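Local coordinates for fusion protein of Nuclear RNA export factor 2 and Protein panoramix (Drosophila melanogaster, PDB 6IEW), which joins the UBA-type domain of an RNA export factor to its Panoramix-derived partner helix, a pairing used in piRNA-guided cotranscriptional transposon silencing, at residues K42-K47 with S75-R80. Numbering follows the deposited sequence.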
ATOM      1  N   LYS A  42      -6.002  -2.816  -3.728  1.00 10.24           N
ATOM      2  CA  LYS A  42      -6.423  -2.998  -5.113  1.00 10.81           C
ATOM      3  C   LYS A  42      -6.131  -1.757  -5.945  1.00  9.51           C
ATOM      4  O   LYS A  42      -5.717  -1.857  -7.109  1.00 11.03           O
ATOM      5  CB  LYS A  42      -7.916  -3.319  -5.173  1.00 12.17           C
ATOM      6  CG  LYS A  42      -8.300  -4.654  -4.572  1.00 12.63           C
ATOM      7  CD  LYS A  42      -9.794  -4.881  -4.707  1.00 13.84           C
ATOM      8  CE  LYS A  42     -10.198  -6.234  -4.150  1.00 20.37           C
ATOM      9  NZ  LYS A  42     -11.672  -6.443  -4.245  1.00 21.69           N
ATOM     10  N   LEU A  43      -6.361  -0.577  -5.370  1.00  9.36           N
ATOM     11  CA  LEU A  43      -6.106   0.662  -6.094  1.00 11.23           C
ATOM     12  C   LEU A  43      -4.622   0.836  -6.383  1.00 10.01           C
ATOM     13  O   LEU A  43      -4.244   1.282  -7.472  1.00 11.34           O
ATOM     14  CB  LEU A  43      -6.659   1.842  -5.295  1.00 10.17           C
ATOM     15  CG  LEU A  43      -6.477   3.221  -5.922  1.00 13.79           C
ATOM     16  CD1 LEU A  43      -7.118   3.284  -7.301  1.00 13.58           C
ATOM     17  CD2 LEU A  43      -7.049   4.299  -5.015  1.00 12.92           C
ATOM     18  N   PHE A  44      -3.766   0.484  -5.422  1.00  9.46           N
ATOM     19  CA  PHE A  44      -2.325   0.523  -5.657  1.00  8.37           C
ATOM     20  C   PHE A  44      -1.934  -0.370  -6.828  1.00  9.00           C
ATOM     21  O   PHE A  44      -1.155   0.034  -7.700  1.00 10.22           O
ATOM     22  CB  PHE A  44      -1.580   0.101  -4.389  1.00  8.74           C
ATOM     23  CG  PHE A  44      -0.156  -0.327  -4.634  1.00  9.31           C
ATOM     24  CD1 PHE A  44       0.757   0.536  -5.227  1.00  9.46           C
ATOM     25  CD2 PHE A  44       0.270  -1.592  -4.265  1.00 10.03           C
ATOM     26  CE1 PHE A  44       2.064   0.134  -5.455  1.00 12.42           C
ATOM     27  CE2 PHE A  44       1.572  -1.997  -4.482  1.00 11.06           C
ATOM     28  CZ  PHE A  44       2.472  -1.136  -5.084  1.00 12.00           C
ATOM     29  N   ILE A  45      -2.465  -1.593  -6.859  1.00  9.42           N
ATOM     30  CA  ILE A  45      -2.123  -2.524  -7.933  1.00 10.31           C
ATOM     31  C   ILE A  45      -2.570  -1.981  -9.286  1.00 10.84           C
ATOM     32  O   ILE A  45      -1.844  -2.085 -10.285  1.00 12.30           O
ATOM     33  CB  ILE A  45      -2.702  -3.917  -7.626  1.00 11.82           C
ATOM     34  CG1 ILE A  45      -1.964  -4.523  -6.434  1.00 13.51           C
ATOM     35  CG2 ILE A  45      -2.619  -4.822  -8.848  1.00 17.22           C
ATOM     36  CD1 ILE A  45      -2.709  -5.647  -5.775  1.00 15.93           C
ATOM     37  N   GLN A  46      -3.759  -1.378  -9.338  1.00 10.80           N
ATOM     38  CA  GLN A  46      -4.247  -0.818 -10.593  1.00 12.42           C
ATOM     39  C   GLN A  46      -3.400   0.369 -11.031  1.00 11.92           C
ATOM     40  O   GLN A  46      -2.976   0.450 -12.190  1.00 13.25           O
ATOM     41  CB  GLN A  46      -5.712  -0.410 -10.455  1.00 13.04           C
ATOM     42  CG  GLN A  46      -6.312   0.112 -11.750  1.00 15.71           C
ATOM     43  CD  GLN A  46      -6.347  -0.949 -12.828  1.00 28.00           C
ATOM     44  OE1 GLN A  46      -6.847  -2.052 -12.610  1.00 26.88           O
ATOM     45  NE2 GLN A  46      -5.802  -0.628 -13.996  1.00 30.31           N
ATOM     46  N   LYS A  47      -3.146   1.308 -10.111  1.00 10.36           N
ATOM     47  CA  LYS A  47      -2.304   2.454 -10.438  1.00 10.36           C
ATOM     48  C   LYS A  47      -0.920   2.009 -10.886  1.00 11.07           C
ATOM     49  O   LYS A  47      -0.345   2.579 -11.823  1.00 10.79           O
ATOM     50  CB  LYS A  47      -2.190   3.377  -9.226  1.00 10.37           C
ATOM     51  CG  LYS A  47      -3.445   4.167  -8.907  1.00 12.18           C
ATOM     52  CD  LYS A  47      -3.284   4.877  -7.563  1.00 15.64           C
ATOM     53  CE  LYS A  47      -4.415   5.854  -7.278  1.00 20.91           C
ATOM     54  NZ  LYS A  47      -4.196   7.186  -7.911  1.00 18.30           N
ATOM     55  N   SER A  75       8.332  -4.774  -7.701  1.00 10.05           N
ATOM     56  CA  SER A  75       7.820  -6.138  -7.790  1.00  7.71           C
ATOM     57  C   SER A  75       7.501  -6.696  -6.413  1.00  9.62           C
ATOM     58  O   SER A  75       6.489  -7.385  -6.233  1.00 11.25           O
ATOM     59  CB  SER A  75       8.828  -7.036  -8.500  1.00 11.24           C
ATOM     60  OG  SER A  75       8.930  -6.697  -9.870  1.00 13.18           O
ATOM     61  N   LEU A  76       8.355  -6.412  -5.428  1.00  9.76           N
ATOM     62  CA  LEU A  76       8.101  -6.900  -4.077  1.00  7.88           C
ATOM     63  C   LEU A  76       6.854  -6.255  -3.485  1.00  9.00           C
ATOM     64  O   LEU A  76       6.058  -6.928  -2.816  1.00 10.24           O
ATOM     65  CB  LEU A  76       9.320  -6.641  -3.191  1.00  9.05           C
ATOM     66  CG  LEU A  76       9.212  -7.072  -1.725  1.00 10.47           C
ATOM     67  CD1 LEU A  76       8.909  -8.561  -1.604  1.00 10.95           C
ATOM     68  CD2 LEU A  76      10.488  -6.721  -0.972  1.00 12.50           C
ATOM     69  N   ALA A  77       6.665  -4.957  -3.727  1.00  9.73           N
ATOM     70  CA  ALA A  77       5.500  -4.255  -3.196  1.00  9.03           C
ATOM     71  C   ALA A  77       4.210  -4.822  -3.773  1.00 10.34           C
ATOM     72  O   ALA A  77       3.237  -5.058  -3.047  1.00 10.10           O
ATOM     73  CB  ALA A  77       5.610  -2.765  -3.525  1.00  9.59           C
ATOM     74  N   VAL A  78       4.181  -5.018  -5.091  1.00 10.46           N
ATOM     75  CA  VAL A  78       3.010  -5.602  -5.738  1.00  8.70           C
ATOM     76  C   VAL A  78       2.745  -6.998  -5.193  1.00  9.88           C
ATOM     77  O   VAL A  78       1.600  -7.356  -4.887  1.00  9.20           O
ATOM     78  CB  VAL A  78       3.207  -5.606  -7.265  1.00  9.15           C
ATOM     79  CG1 VAL A  78       2.134  -6.453  -7.948  1.00 12.09           C
ATOM     80  CG2 VAL A  78       3.197  -4.181  -7.799  1.00 12.71           C
ATOM     81  N   ALA A  79       3.802  -7.802  -5.047  1.00  8.94           N
ATOM     82  CA  ALA A  79       3.635  -9.171  -4.569  1.00  9.64           C
ATOM     83  C   ALA A  79       3.095  -9.201  -3.145  1.00  7.79           C
ATOM     84  O   ALA A  79       2.242 -10.037  -2.814  1.00  9.55           O
ATOM     85  CB  ALA A  79       4.968  -9.911  -4.646  1.00 12.40           C
ATOM     86  N   ARG A  80       3.591  -8.311  -2.285  1.00  8.38           N
ATOM     87  CA  ARG A  80       3.089  -8.254  -0.917  1.00  7.61           C
ATOM     88  C   ARG A  80       1.628  -7.828  -0.889  1.00  8.83           C
ATOM     89  O   ARG A  80       0.816  -8.420  -0.165  1.00  9.73           O
ATOM     90  CB  ARG A  80       3.947  -7.302  -0.079  1.00  8.51           C
ATOM     91  CG  ARG A  80       5.307  -7.869   0.283  1.00  9.00           C
ATOM     92  CD  ARG A  80       6.261  -6.806   0.812  1.00  9.99           C
ATOM     93  NE  ARG A  80       5.776  -6.145   2.021  1.00 10.87           N
ATOM     94  CZ  ARG A  80       6.105  -6.506   3.259  1.00 12.89           C
ATOM     95  NH1 ARG A  80       6.918  -7.536   3.463  1.00 13.97           N
ATOM     96  NH2 ARG A  80       5.627  -5.831   4.294  1.00 12.18           N
TER
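Phe44, on helix 37-49 of the Nxf2 part, reaches across to helix 70-93 of the Panoramix part and meets Ala77 and Val78 with the far end of its ring. The CZ corner does the apolar touching: it lies 3.9 Å from Ala77 CB and 4.1 Å from Val78 CG2. Beside it, CE2 comes up to the backbone, 3.8 Å from Ala77 O and 4.0 Å from Val78 N. The carbonyl carbon of Ala77 sits in the ring plane, so the phenyl group approaches the peptide between the two residues edge-on and not with a face. With CG anti to the backbone N (chi1 161°), Phe44 extends from its helix and carries the ring toward Ala77 and Val78. Val78 CG1 is anti to the backbone N (chi1 169°), which places CG2 beside that N, against the ring. The short side chain of Ala77 is consistent with the ring edge lying close to the helix backbone. Ile45 is partly covered by the same segment, its CD1 lying 4.7 Å from Val78 O; it packs farther along helix 70-93, on Glu82 and Leu85.

Outside this first shell, Phe15 and Thr19 of helix 4-19, Leu21 and Ala81 also touch Phe44, while Phe58 packs on Ala77. Arg80, one turn on from Ala77, ties the Panoramix helix to helix 4-19 through a salt bridge to Glu17 and a hydrogen bond to Val18 O. The arrangement is a hydrophobic helix-helix interface in which the compact three-helix UBA-like fold of the TAP-C domain receives a fourth helix, here the Nxf2-interacting region of Panoramix, fused to it by engineering.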